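Local coordinates for glutathione s-transferase I (Zea mays, PDB 1AXD), which catalyses the conjugation of glutathione to electrophilic compounds and thereby takes part in herbicide detoxification in maize, at residues N134-K137 and L138-L142; S11-L14 and T15-A18; E85-L88 and E89-A92. All coordinates share one frame; numbering follows the deposited sequence.

Contact 1: N134-K137 and L138-L142; sequences NLEK and LKKVL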
ATOM      1  N   ASN A 134      -1.047 -20.943  -1.878  1.00 38.03           N
ATOM      2  CA  ASN A 134      -1.623 -19.617  -1.764  1.00 34.67           C
ATOM      3  C   ASN A 134      -3.034 -19.686  -1.302  1.00 33.40           C
ATOM      4  O   ASN A 134      -3.501 -18.748  -0.679  1.00 32.69           O
ATOM      5  CB  ASN A 134      -1.496 -18.859  -3.072  1.00 34.89           C
ATOM      6  CG  ASN A 134      -0.128 -18.264  -3.244  1.00 34.72           C
ATOM      7  OD1 ASN A 134       0.625 -18.655  -4.115  1.00 38.57           O
ATOM      8  ND2 ASN A 134       0.213 -17.323  -2.381  1.00 34.49           N
ATOM      9  N   LEU A 135      -3.716 -20.793  -1.576  1.00 34.09           N
ATOM     10  CA  LEU A 135      -5.093 -20.961  -1.123  1.00 35.44           C
ATOM     11  C   LEU A 135      -5.087 -21.078   0.358  1.00 35.01           C
ATOM     12  O   LEU A 135      -6.067 -20.727   0.989  1.00 36.73           O
ATOM     13  CB  LEU A 135      -5.758 -22.189  -1.753  1.00 33.57           C
ATOM     14  CG  LEU A 135      -6.545 -21.965  -3.051  1.00 35.83           C
ATOM     15  CD1 LEU A 135      -6.999 -23.319  -3.609  1.00 37.40           C
ATOM     16  CD2 LEU A 135      -7.768 -21.050  -2.813  1.00 34.79           C
ATOM     17  N   GLU A 136      -3.994 -21.565   0.930  1.00 35.78           N
ATOM     18  CA  GLU A 136      -3.916 -21.672   2.376  1.00 38.03           C
ATOM     19  C   GLU A 136      -3.704 -20.311   2.933  1.00 35.78           C
ATOM     20  O   GLU A 136      -4.410 -19.916   3.839  1.00 37.57           O
ATOM     21  CB  GLU A 136      -2.796 -22.616   2.802  1.00 40.06           C
ATOM     22  CG  GLU A 136      -3.079 -24.059   2.439  1.00 53.06           C
ATOM     23  CD  GLU A 136      -2.708 -25.033   3.543  1.00 61.25           C
ATOM     24  OE1 GLU A 136      -3.068 -24.778   4.716  1.00 67.92           O
ATOM     25  OE2 GLU A 136      -2.069 -26.064   3.233  1.00 65.05           O
ATOM     26  N   LYS A 137      -2.785 -19.560   2.349  1.00 34.57           N
ATOM     27  CA  LYS A 137      -2.514 -18.210   2.813  1.00 33.22           C
ATOM     28  C   LYS A 137      -3.789 -17.396   2.807  1.00 27.49           C
ATOM     29  O   LYS A 137      -4.140 -16.820   3.821  1.00 27.07           O
ATOM     30  CB  LYS A 137      -1.421 -17.574   1.941  1.00 35.57           C
ATOM     31  CG  LYS A 137      -0.116 -18.370   1.981  1.00 41.84           C
ATOM     32  CD  LYS A 137       0.971 -17.802   1.070  1.00 52.47           C
ATOM     33  CE  LYS A 137       2.229 -18.686   1.082  1.00 52.63           C
ATOM     34  NZ  LYS A 137       3.204 -18.329   0.002  1.00 57.26           N
ATOM     35  N   LEU A 138      -4.508 -17.415   1.695  1.00 26.17           N
ATOM     36  CA  LEU A 138      -5.762 -16.681   1.553  1.00 29.87           C
ATOM     37  C   LEU A 138      -6.786 -17.146   2.563  1.00 32.02           C
ATOM     38  O   LEU A 138      -7.518 -16.329   3.107  1.00 34.25           O
ATOM     39  CB  LEU A 138      -6.313 -16.896   0.141  1.00 28.24           C
ATOM     40  CG  LEU A 138      -7.629 -16.235  -0.241  1.00 24.56           C
ATOM     41  CD1 LEU A 138      -7.496 -14.703  -0.112  1.00 25.24           C
ATOM     42  CD2 LEU A 138      -7.984 -16.638  -1.686  1.00 27.43           C
ATOM     43  N   LYS A 139      -6.815 -18.451   2.814  1.00 31.44           N
ATOM     44  CA  LYS A 139      -7.742 -19.064   3.748  1.00 27.03           C
ATOM     45  C   LYS A 139      -7.657 -18.431   5.077  1.00 24.56           C
ATOM     46  O   LYS A 139      -8.680 -18.147   5.667  1.00 27.90           O
ATOM     47  CB  LYS A 139      -7.417 -20.544   3.867  1.00 31.83           C
ATOM     48  CG  LYS A 139      -8.520 -21.389   4.434  1.00 37.18           C
ATOM     49  CD  LYS A 139      -8.109 -22.851   4.454  1.00 40.02           C
ATOM     50  CE  LYS A 139      -7.610 -23.301   3.087  1.00 40.67           C
ATOM     51  NZ  LYS A 139      -8.550 -22.948   1.988  1.00 46.24           N
ATOM     52  N   LYS A 140      -6.446 -18.179   5.550  1.00 21.87           N
ATOM     53  CA  LYS A 140      -6.268 -17.562   6.849  1.00 26.18           C
ATOM     54  C   LYS A 140      -6.762 -16.128   6.839  1.00 29.57           C
ATOM     55  O   LYS A 140      -7.232 -15.650   7.862  1.00 32.32           O
ATOM     56  CB  LYS A 140      -4.803 -17.630   7.266  1.00 31.72           C
ATOM     57  CG  LYS A 140      -4.109 -18.944   6.891  1.00 45.99           C
ATOM     58  CD  LYS A 140      -4.968 -20.177   7.213  1.00 58.64           C
ATOM     59  CE  LYS A 140      -4.421 -21.449   6.537  1.00 65.47           C
ATOM     60  NZ  LYS A 140      -5.339 -22.637   6.646  1.00 66.21           N
ATOM     61  N   VAL A 141      -6.676 -15.455   5.692  1.00 25.90           N
ATOM     62  CA  VAL A 141      -7.141 -14.077   5.575  1.00 20.09           C
ATOM     63  C   VAL A 141      -8.640 -14.041   5.600  1.00 21.53           C
ATOM     64  O   VAL A 141      -9.210 -13.151   6.219  1.00 24.85           O
ATOM     65  CB  VAL A 141      -6.679 -13.412   4.254  1.00 19.43           C
ATOM     66  CG1 VAL A 141      -7.280 -12.000   4.138  1.00 11.78           C
ATOM     67  CG2 VAL A 141      -5.143 -13.357   4.172  1.00 15.50           C
ATOM     68  N   LEU A 142      -9.285 -14.965   4.895  1.00 22.43           N
ATOM     69  CA  LEU A 142     -10.743 -15.004   4.857  1.00 21.49           C
ATOM     70  C   LEU A 142     -11.339 -15.287   6.218  1.00 19.45           C
ATOM     71  O   LEU A 142     -12.410 -14.792   6.498  1.00 23.48           O
ATOM     72  CB  LEU A 142     -11.245 -15.989   3.795  1.00 22.05           C
ATOM     73  CG  LEU A 142     -10.987 -15.613   2.327  1.00 21.91           C
ATOM     74  CD1 LEU A 142     -11.410 -16.768   1.407  1.00 18.04           C
ATOM     75  CD2 LEU A 142     -11.742 -14.321   1.950  1.00 17.07           C
TER
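Glu-136 and Lys-140 stand one turn apart on helix 128-151, an amphipathic helix of the all-helical C-terminal domain of the glutathione S-transferase fold. Their side chains run alongside one another in the same direction, an i to i+4 ion pair on the exposed face. The salt bridge is long, 3.7 Å from Glu-136 OE1 to Lys-140 NZ. The lysine bends at chi2 (-45°), which folds its chain back over the preceding turn and brings Lys-140 CE to 3.1 Å from Glu-136 O. Lys-137, also on the solvent side, holds CG beside its own backbone N and extends from there, carrying NZ back along the helix to a salt bridge with Glu-133.

Main-chain hydrogen bonds of the i to i+4 kind join the two halves. The one from Leu-138 N to Asn-134 O is short and nearly straight (2.9 Å, 172°). That from Lys-140 N to Glu-136 O measures 3.2 Å, whereas the bond from Val-141 N to Lys-137 O is weak.

The apolar residues turn to the protein. Leu-138 meets Ala-108 and Val-141 meets Gln-104, both on helix 88-122, while Leu-142 packs on Val-182 and Tyr-186; this side of the helix thus packs both on helix 88-122 and on the loop that carries those last two residues.

Leu-135 O is approached twice by Lys-139. Lys-139 N donates to Leu-135 O at 3.0 Å. The side chain of Lys-139 bends at both chi3 and chi4, curling back toward the same oxygen, and Lys-139 NZ makes a weak hydrogen bond to Leu-135 O at 3.5 Å.

Contact 2: S11-L14 and T15-A18; sequences SWNL and TRCA
Thr-15 reaches back to Ser-11 where the loop after strand 3-6 enters helix 14-24, the first helix of the thioredoxin-like domain. Ser-11 O accepts two hydrogen bonds from this one residue, from Thr-15 N at 3.3 Å (152°) and from Thr-15 OG1 at 3.3 Å. With chi1 at 53°, OG1 sits between the backbone N and the carbonyl carbon of Thr-15, close enough to the main chain for that second bond.

The serine hydroxyl serves the turn and the ligand together. Ser-11 OG accepts a capping bond from Asn-13 N at 3.1 Å and a weak one from Leu-14 N, and is also hydrogen-bonded to a modified side chain of the bound peptide. Capping and ligand binding therefore meet on one oxygen.

Further on, Ala-18 N donates to Leu-14 O at 3.0 Å, a regular helical bond, while Arg-16 N binds Asn-13 O only weakly. Trp-12 O is taken up by the hydroxyl of Ser-169.

The buried guanidinium of Arg-16 has weak partners in Ser-67, Asn-166 and, as a long ion pair, Glu-101. Trp-12 O lies over the centre of one face, and Arg-16 NH2 comes to the indole edge, 4.2 Å from Trp-12 CD1.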
ATOM      1  N   SER A  11      -6.632  -5.238 -17.173  1.00 37.89           N
ATOM      2  CA  SER A  11      -5.816  -5.215 -15.967  1.00 32.01           C
ATOM      3  C   SER A  11      -6.663  -4.984 -14.769  1.00 30.86           C
ATOM      4  O   SER A  11      -7.441  -4.036 -14.767  1.00 33.25           O
ATOM      5  CB  SER A  11      -4.767  -4.123 -16.084  1.00 27.19           C
ATOM      6  OG  SER A  11      -4.320  -3.723 -14.804  1.00 31.94           O
ATOM      7  N   TRP A  12      -6.535  -5.820 -13.743  1.00 27.35           N
ATOM      8  CA  TRP A  12      -7.345  -5.606 -12.556  1.00 27.25           C
ATOM      9  C   TRP A  12      -6.892  -4.423 -11.722  1.00 27.30           C
ATOM     10  O   TRP A  12      -7.562  -4.071 -10.766  1.00 32.11           O
ATOM     11  CB  TRP A  12      -7.540  -6.889 -11.728  1.00 29.44           C
ATOM     12  CG  TRP A  12      -6.318  -7.594 -11.292  1.00 33.03           C
ATOM     13  CD1 TRP A  12      -5.445  -7.199 -10.319  1.00 35.80           C
ATOM     14  CD2 TRP A  12      -5.835  -8.848 -11.783  1.00 34.21           C
ATOM     15  NE1 TRP A  12      -4.445  -8.132 -10.178  1.00 38.23           N
ATOM     16  CE2 TRP A  12      -4.658  -9.155 -11.064  1.00 33.87           C
ATOM     17  CE3 TRP A  12      -6.282  -9.743 -12.763  1.00 39.29           C
ATOM     18  CZ2 TRP A  12      -3.918 -10.324 -11.294  1.00 32.25           C
ATOM     19  CZ3 TRP A  12      -5.540 -10.912 -12.991  1.00 39.44           C
ATOM     20  CH2 TRP A  12      -4.374 -11.186 -12.258  1.00 32.20           C
ATOM     21  N   ASN A  13      -5.809  -3.765 -12.122  1.00 27.01           N
ATOM     22  CA  ASN A  13      -5.340  -2.590 -11.402  1.00 21.90           C
ATOM     23  C   ASN A  13      -6.032  -1.382 -11.918  1.00 19.85           C
ATOM     24  O   ASN A  13      -6.321  -0.481 -11.155  1.00 23.35           O
ATOM     25  CB  ASN A  13      -3.825  -2.446 -11.499  1.00 23.13           C
ATOM     26  CG  ASN A  13      -3.097  -3.445 -10.622  1.00 25.46           C
ATOM     27  OD1 ASN A  13      -2.442  -4.337 -11.113  1.00 32.49           O
ATOM     28  ND2 ASN A  13      -3.258  -3.321  -9.317  1.00 23.27           N
ATOM     29  N   LEU A  14      -6.365  -1.381 -13.198  1.00 20.35           N
ATOM     30  CA  LEU A  14      -7.065  -0.258 -13.802  1.00 22.13           C
ATOM     31  C   LEU A  14      -8.503  -0.343 -13.472  1.00 24.28           C
ATOM     32  O   LEU A  14      -9.166   0.689 -13.393  1.00 28.77           O
ATOM     33  CB  LEU A  14      -6.907  -0.284 -15.312  1.00 22.92           C
ATOM     34  CG  LEU A  14      -5.609  -0.921 -15.760  1.00 29.07           C
ATOM     35  CD1 LEU A  14      -5.545  -0.895 -17.247  1.00 41.65           C
ATOM     36  CD2 LEU A  14      -4.426  -0.186 -15.200  1.00 35.31           C
ATOM     37  N   THR A  15      -9.020  -1.560 -13.317  1.00 24.42           N
ATOM     38  CA  THR A  15     -10.421  -1.716 -12.979  1.00 22.28           C
ATOM     39  C   THR A  15     -10.644  -1.416 -11.523  1.00 17.76           C
ATOM     40  O   THR A  15     -11.762  -1.175 -11.131  1.00 21.69           O
ATOM     41  CB  THR A  15     -10.993  -3.079 -13.440  1.00 22.43           C
ATOM     42  OG1 THR A  15     -10.185  -4.156 -12.947  1.00 34.00           O
ATOM     43  CG2 THR A  15     -10.989  -3.139 -14.973  1.00 22.72           C
ATOM     44  N   ARG A  16      -9.583  -1.364 -10.730  1.00 17.95           N
ATOM     45  CA  ARG A  16      -9.730  -0.994  -9.324  1.00 20.25           C
ATOM     46  C   ARG A  16     -10.083   0.499  -9.362  1.00 21.34           C
ATOM     47  O   ARG A  16     -10.968   0.929  -8.647  1.00 22.09           O
ATOM     48  CB  ARG A  16      -8.419  -1.233  -8.552  1.00 15.98           C
ATOM     49  CG  ARG A  16      -8.532  -0.993  -7.050  1.00 19.79           C
ATOM     50  CD  ARG A  16      -7.305  -1.444  -6.274  1.00 16.76           C
ATOM     51  NE  ARG A  16      -7.021  -2.875  -6.405  1.00 22.36           N
ATOM     52  CZ  ARG A  16      -5.906  -3.368  -6.941  1.00 23.28           C
ATOM     53  NH1 ARG A  16      -4.970  -2.554  -7.401  1.00 26.02           N
ATOM     54  NH2 ARG A  16      -5.711  -4.673  -7.001  1.00 26.73           N
ATOM     55  N   CYS A  17      -9.432   1.245 -10.254  1.00 23.05           N
ATOM     56  CA  CYS A  17      -9.667   2.671 -10.437  1.00 20.24           C
ATOM     57  C   CYS A  17     -11.021   2.894 -11.024  1.00 22.41           C
ATOM     58  O   CYS A  17     -11.692   3.830 -10.617  1.00 27.52           O
ATOM     59  CB  CYS A  17      -8.629   3.263 -11.392  1.00 17.36           C
ATOM     60  SG  CYS A  17      -6.934   3.049 -10.888  1.00 24.35           S
ATOM     61  N   ALA A  18     -11.409   2.082 -12.011  1.00 20.10           N
ATOM     62  CA  ALA A  18     -12.717   2.220 -12.651  1.00 16.14           C
ATOM     63  C   ALA A  18     -13.810   2.019 -11.671  1.00 19.26           C
ATOM     64  O   ALA A  18     -14.816   2.691 -11.768  1.00 27.77           O
ATOM     65  CB  ALA A  18     -12.844   1.256 -13.841  1.00 18.45           C
TER

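Contact 3: E85-L88 and E89-A92; sequences EGNL and EEAA
Asn-87 turns its side chain onto the backbone of the next turn, where OD1 accepts a hydrogen bond from Glu-90 N (3.2 Å, 170°). The bond is nearly straight at the hydrogen, yet the donor stands above the amide plane. CG of Asn-87 lies opposite the backbone N (chi1 -167°), which swings the amide over the first turn.

Asn-87 is the N-cap of helix 88-122, the long helix that follows helix 67-78 and the connecting loop. Its main chain continues the helical pattern, with Asn-87 O accepting from Ala-91 N at 2.9 Å. The Glu-90 side chain runs across that of Asn-87, with carboxylate and amide planes 35° apart, and Glu-90 OE1 comes within 3.5 Å of Asn-87 CB. That carboxylate is held by a salt bridge to Arg-84. Replacing Asn-87 with an alanine would probably leave Glu-90 N without its capping acceptor and open a gap beside the Glu-90 side chain.

Leu-88, the first residue of the helix, accepts through its O from Ala-92 N at 3.0 Å. Its side chain packs on Tyr-73 of the second subunit, and Ala-92 on Leu-64 of that subunit. Within the turn, the Ala-92 CB stands 3.5 Å from Leu-88 O.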
ATOM      1  N   GLU A  85     -13.680  11.183   5.491  1.00 48.23           N
ATOM      2  CA  GLU A  85     -12.816  12.295   5.866  1.00 53.54           C
ATOM      3  C   GLU A  85     -13.633  13.185   6.741  1.00 54.04           C
ATOM      4  O   GLU A  85     -14.778  13.458   6.412  1.00 56.22           O
ATOM      5  CB  GLU A  85     -12.350  13.076   4.625  1.00 58.07           C
ATOM      6  CG  GLU A  85     -11.394  12.324   3.687  1.00 64.80           C
ATOM      7  CD  GLU A  85     -10.021  12.025   4.295  1.00 67.96           C
ATOM      8  OE1 GLU A  85      -9.853  12.140   5.532  1.00 69.04           O
ATOM      9  OE2 GLU A  85      -9.103  11.664   3.522  1.00 69.45           O
ATOM     10  N   GLY A  86     -13.071  13.637   7.852  1.00 51.43           N
ATOM     11  CA  GLY A  86     -13.835  14.487   8.741  1.00 48.52           C
ATOM     12  C   GLY A  86     -13.919  13.779  10.069  1.00 47.83           C
ATOM     13  O   GLY A  86     -13.709  14.380  11.113  1.00 49.32           O
ATOM     14  N   ASN A  87     -14.224  12.486  10.022  1.00 46.09           N
ATOM     15  CA  ASN A  87     -14.289  11.694  11.235  1.00 43.22           C
ATOM     16  C   ASN A  87     -12.949  10.996  11.346  1.00 41.87           C
ATOM     17  O   ASN A  87     -12.592  10.231  10.463  1.00 42.96           O
ATOM     18  CB  ASN A  87     -15.441  10.688  11.183  1.00 44.34           C
ATOM     19  CG  ASN A  87     -15.740  10.070  12.550  1.00 50.67           C
ATOM     20  OD1 ASN A  87     -14.872   9.480  13.175  1.00 53.72           O
ATOM     21  ND2 ASN A  87     -16.980  10.216  13.015  1.00 52.07           N
ATOM     22  N   LEU A  88     -12.186  11.325  12.379  1.00 37.95           N
ATOM     23  CA  LEU A  88     -10.875  10.740  12.584  1.00 40.51           C
ATOM     24  C   LEU A  88     -10.904   9.231  12.759  1.00 42.27           C
ATOM     25  O   LEU A  88     -10.223   8.532  12.018  1.00 42.67           O
ATOM     26  CB  LEU A  88     -10.199  11.409  13.784  1.00 40.30           C
ATOM     27  CG  LEU A  88      -8.747  11.042  14.096  1.00 40.08           C
ATOM     28  CD1 LEU A  88      -7.824  11.537  12.976  1.00 37.89           C
ATOM     29  CD2 LEU A  88      -8.338  11.657  15.448  1.00 43.78           C
ATOM     30  N   GLU A  89     -11.691   8.741  13.715  1.00 44.37           N
ATOM     31  CA  GLU A  89     -11.802   7.303  14.000  1.00 43.02           C
ATOM     32  C   GLU A  89     -12.198   6.537  12.779  1.00 38.48           C
ATOM     33  O   GLU A  89     -11.587   5.524  12.482  1.00 38.50           O
ATOM     34  CB  GLU A  89     -12.855   7.048  15.083  1.00 50.63           C
ATOM     35  CG  GLU A  89     -12.649   7.794  16.400  1.00 62.65           C
ATOM     36  CD  GLU A  89     -11.799   7.024  17.396  1.00 68.49           C
ATOM     37  OE1 GLU A  89     -12.351   6.165  18.125  1.00 71.48           O
ATOM     38  OE2 GLU A  89     -10.581   7.289  17.456  1.00 71.81           O
ATOM     39  N   GLU A  90     -13.216   7.021  12.077  1.00 33.74           N
ATOM     40  CA  GLU A  90     -13.713   6.365  10.880  1.00 28.70           C
ATOM     41  C   GLU A  90     -12.737   6.365   9.775  1.00 25.91           C
ATOM     42  O   GLU A  90     -12.585   5.347   9.126  1.00 22.20           O
ATOM     43  CB  GLU A  90     -15.023   6.999  10.425  1.00 32.76           C
ATOM     44  CG  GLU A  90     -16.197   6.716  11.350  1.00 34.01           C
ATOM     45  CD  GLU A  90     -17.524   7.159  10.766  1.00 36.67           C
ATOM     46  OE1 GLU A  90     -17.549   8.155  10.012  1.00 36.78           O
ATOM     47  OE2 GLU A  90     -18.547   6.502  11.053  1.00 42.18           O
ATOM     48  N   ALA A  91     -12.076   7.491   9.535  1.00 24.51           N
ATOM     49  CA  ALA A  91     -11.086   7.564   8.467  1.00 25.93           C
ATOM     50  C   ALA A  91      -9.950   6.611   8.743  1.00 29.03           C
ATOM     51  O   ALA A  91      -9.453   5.990   7.814  1.00 36.17           O
ATOM     52  CB  ALA A  91     -10.587   9.012   8.292  1.00 27.08           C
ATOM     53  N   ALA A  92      -9.564   6.461  10.007  1.00 26.14           N
ATOM     54  CA  ALA A  92      -8.488   5.550  10.379  1.00 24.65           C
ATOM     55  C   ALA A  92      -8.797   4.124   9.979  1.00 25.59           C
ATOM     56  O   ALA A  92      -7.907   3.422   9.526  1.00 25.24           O
ATOM     57  CB  ALA A  92      -8.214   5.652  11.883  1.00 22.49           C
TER

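Overall arrangement
The three contacts occupy separate regions of one subunit. Contact 2 is the most central, about 6 Å from the centre of the chain, and is the one beside the bound glutathione derivative in the N-terminal domain. Contact 3 begins helix 88-122 at the dimer interface; its centre lies about 25 Å from that of contact 2. Helix 88-122 links all three: contact 3 caps its start, while contact 1 and Trp-12 and Arg-16 of contact 2 pack against it. Contacts 1 and 3 lie farther out, their centres about 18 and 22 Å from the chain centre; the nearest atoms of contact 1 are about 12 Å from contact 2 and about 16 Å from contact 3.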